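Local coordinates for molybdenum-pterin-binding protein 2 (Clostridium pasteurianum, PDB 1GUT), which binds molybdate as a small hexameric molbindin, taking up about one molybdenum per protein molecule, at residues K12-K17 with E24-I29. Residues are numbered along the deposited sequence; the frame is centred on the assembly and turned at random.
Sequences KVVGLK and EVVLEI
Val-26 O sits where the antiparallel ladder between 12-17 and 24-29 slips by one residue. Val-26 O accepts a hydrogen bond from Val-14 N at 2.8 Å; Val-26 O also takes a longer one from Gly-15 N at 3.3 Å, along a lone pair. This is a classic beta bulge: Val-14, at psi -8°, leaves the extended conformation, so two consecutive N-H groups reach one carbonyl. Glycine suits its place, its bare backbone lying against Val-26 CB, 4.0 Å from Gly-15 N. The two strands form a hairpin of the TOBE domain, of the OB clan, with 34-40 beside 22-29 and 54-58 beside 8-18. On the largely buried face of Val-13, Leu-16, Val-25 and Leu-27, which suits apolar branched residues, Val-13 crosses Leu-27 obliquely; Val-13 CG2 presses on Leu-27 CD2 at 3.5 Å, closer than usual for two methyls. On the face of Lys-17, Glu-24 and Val-26, Lys-17 leaves its CB with CG anti to the backbone N, runs extended to CD, then bends at chi3 (64°). Lys-17 CE thus comes to 3.8 Å from Glu-24 OE1, and Lys-17 NZ ends 4.0 Å from that oxygen, a long salt bridge. A water accepts from Lys-17 NZ and donates to Glu-24 OE1. Lysine's charge probably stabilises the buried carboxylate, whose OE2 lies near like-charged Asp-42 of a second subunit, which would tend to raise its pKa.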
ATOM      1  N   LYS A  12      22.639   5.639  -1.205  1.00 14.71           N
ATOM      2  CA  LYS A  12      23.364   6.043  -0.023  1.00 14.29           C
ATOM      3  C   LYS A  12      22.438   6.927   0.791  1.00 13.62           C
ATOM      4  O   LYS A  12      21.775   7.802   0.244  1.00 12.77           O
ATOM      5  CB  LYS A  12      24.605   6.832  -0.457  1.00 15.74           C
ATOM      6  CG  LYS A  12      25.448   7.300   0.692  1.00 18.38           C
ATOM      7  CD  LYS A  12      26.746   7.934   0.162  1.00 21.83           C
ATOM      8  CE  LYS A  12      27.740   8.226   1.285  1.00 24.45           C
ATOM      9  NZ  LYS A  12      28.411   6.995   1.820  1.00 25.67           N
ATOM     10  N   VAL A  13      22.377   6.690   2.097  1.00 12.32           N
ATOM     11  CA  VAL A  13      21.513   7.503   2.942  1.00 12.81           C
ATOM     12  C   VAL A  13      22.046   8.928   3.004  1.00 12.51           C
ATOM     13  O   VAL A  13      23.211   9.146   3.413  1.00 12.88           O
ATOM     14  CB  VAL A  13      21.418   6.951   4.366  1.00 12.82           C
ATOM     15  CG1 VAL A  13      20.578   7.873   5.204  1.00 12.91           C
ATOM     16  CG2 VAL A  13      20.822   5.531   4.364  1.00 13.20           C
ATOM     17  N   VAL A  14      21.227   9.895   2.586  1.00 11.99           N
ATOM     18  CA  VAL A  14      21.594  11.304   2.651  1.00 13.17           C
ATOM     19  C   VAL A  14      20.744  12.086   3.647  1.00 13.65           C
ATOM     20  O   VAL A  14      21.017  13.260   3.935  1.00 16.08           O
ATOM     21  CB  VAL A  14      21.589  12.008   1.273  1.00 13.02           C
ATOM     22  CG1 VAL A  14      22.669  11.430   0.379  1.00 14.66           C
ATOM     23  CG2 VAL A  14      20.205  11.924   0.580  1.00 12.88           C
ATOM     24  N   GLY A  15      19.707  11.454   4.175  1.00 13.49           N
ATOM     25  CA  GLY A  15      18.858  12.092   5.163  1.00 14.35           C
ATOM     26  C   GLY A  15      18.203  11.064   6.062  1.00 13.91           C
ATOM     27  O   GLY A  15      17.803   9.998   5.615  1.00 12.70           O
ATOM     28  N   LEU A  16      18.076  11.403   7.336  1.00 14.02           N
ATOM     29  CA  LEU A  16      17.424  10.540   8.320  1.00 14.20           C
ATOM     30  C   LEU A  16      16.775  11.417   9.365  1.00 14.02           C
ATOM     31  O   LEU A  16      17.447  12.254   9.973  1.00 14.98           O
ATOM     32  CB  LEU A  16      18.437   9.589   8.967  1.00 14.28           C
ATOM     33  CG  LEU A  16      17.934   8.642  10.056  1.00 16.77           C
ATOM     34  CD1 LEU A  16      16.870   7.699   9.520  1.00 17.63           C
ATOM     35  CD2 LEU A  16      19.124   7.847  10.578  1.00 19.38           C
ATOM     36  N   LYS A  17      15.465  11.265   9.560  1.00 12.44           N
ATOM     37  CA  LYS A  17      14.740  12.037  10.567  1.00 13.45           C
ATOM     38  C   LYS A  17      13.919  11.045  11.358  1.00 13.29           C
ATOM     39  O   LYS A  17      13.073  10.358  10.803  1.00 11.84           O
ATOM     40  CB  LYS A  17      13.856  13.095   9.890  1.00 14.83           C
ATOM     41  CG  LYS A  17      13.052  13.950  10.868  1.00 17.54           C
ATOM     42  CD  LYS A  17      12.432  15.178  10.183  1.00 20.97           C
ATOM     43  CE  LYS A  17      11.404  14.799   9.100  1.00 22.50           C
ATOM     44  NZ  LYS A  17      10.746  16.001   8.452  1.00 22.48           N
ATOM     45  N   GLU A  24      11.995   8.726   8.718  1.00  9.89           N
ATOM     46  CA  GLU A  24      12.089   9.068   7.312  1.00 11.08           C
ATOM     47  C   GLU A  24      13.536   8.915   6.886  1.00 11.16           C
ATOM     48  O   GLU A  24      14.430   9.528   7.457  1.00 11.51           O
ATOM     49  CB  GLU A  24      11.609  10.499   7.075  1.00 12.40           C
ATOM     50  CG  GLU A  24      11.609  10.882   5.588  1.00 15.60           C
ATOM     51  CD  GLU A  24      11.283  12.343   5.376  1.00 20.90           C
ATOM     52  OE1 GLU A  24      10.369  12.835   6.039  1.00 23.36           O
ATOM     53  OE2 GLU A  24      11.935  13.008   4.547  1.00 25.86           O
ATOM     54  N   VAL A  25      13.768   8.083   5.887  1.00 10.26           N
ATOM     55  CA  VAL A  25      15.088   7.811   5.352  1.00 10.71           C
ATOM     56  C   VAL A  25      15.120   8.294   3.902  1.00 10.30           C
ATOM     57  O   VAL A  25      14.242   7.926   3.107  1.00 11.24           O
ATOM     58  CB  VAL A  25      15.347   6.266   5.361  1.00 10.41           C
ATOM     59  CG1 VAL A  25      16.799   5.935   4.916  1.00 13.12           C
ATOM     60  CG2 VAL A  25      15.055   5.679   6.736  1.00 11.89           C
ATOM     61  N   VAL A  26      16.119   9.096   3.541  1.00 11.00           N
ATOM     62  CA  VAL A  26      16.262   9.577   2.155  1.00 11.63           C
ATOM     63  C   VAL A  26      17.536   8.992   1.583  1.00 11.58           C
ATOM     64  O   VAL A  26      18.609   9.107   2.193  1.00 11.43           O
ATOM     65  CB  VAL A  26      16.294  11.127   2.088  1.00 12.38           C
ATOM     66  CG1 VAL A  26      16.345  11.619   0.663  1.00 13.72           C
ATOM     67  CG2 VAL A  26      15.052  11.703   2.790  1.00 13.82           C
ATOM     68  N   LEU A  27      17.407   8.331   0.439  1.00 12.02           N
ATOM     69  CA  LEU A  27      18.534   7.699  -0.225  1.00 13.12           C
ATOM     70  C   LEU A  27      18.801   8.360  -1.562  1.00 13.10           C
ATOM     71  O   LEU A  27      17.876   8.646  -2.322  1.00 12.84           O
ATOM     72  CB  LEU A  27      18.207   6.240  -0.559  1.00 15.40           C
ATOM     73  CG  LEU A  27      17.802   5.208   0.470  1.00 18.32           C
ATOM     74  CD1 LEU A  27      17.705   3.853  -0.247  1.00 21.72           C
ATOM     75  CD2 LEU A  27      18.855   5.160   1.544  1.00 21.06           C
ATOM     76  N   GLU A  28      20.065   8.567  -1.865  1.00 12.88           N
ATOM     77  CA  GLU A  28      20.449   9.091  -3.173  1.00 14.68           C
ATOM     78  C   GLU A  28      20.777   7.863  -4.019  1.00 15.56           C
ATOM     79  O   GLU A  28      21.663   7.085  -3.666  1.00 15.56           O
ATOM     80  CB  GLU A  28      21.704   9.959  -3.048  1.00 15.65           C
ATOM     81  CG  GLU A  28      22.323  10.362  -4.380  1.00 18.28           C
ATOM     82  CD  GLU A  28      23.813  10.708  -4.269  1.00 23.44           C
ATOM     83  OE1 GLU A  28      24.369  10.839  -3.143  1.00 27.53           O
ATOM     84  OE2 GLU A  28      24.442  10.846  -5.334  1.00 26.60           O
ATOM     85  N   ILE A  29      20.071   7.673  -5.125  1.00 15.63           N
ATOM     86  CA  ILE A  29      20.332   6.495  -5.946  1.00 17.97           C
ATOM     87  C   ILE A  29      21.151   6.892  -7.164  1.00 20.35           C
ATOM     88  O   ILE A  29      21.489   8.069  -7.310  1.00 20.88           O
ATOM     89  CB  ILE A  29      19.012   5.752  -6.279  1.00 17.46           C
ATOM     90  CG1 ILE A  29      18.091   6.629  -7.109  1.00 17.77           C
ATOM     91  CG2 ILE A  29      18.304   5.318  -4.976  1.00 17.21           C
ATOM     92  CD1 ILE A  29      16.889   5.856  -7.652  1.00 17.25           C
TER
HETATM   93  O   HOH W   1       8.680  14.712   6.792  1.00 21.24           O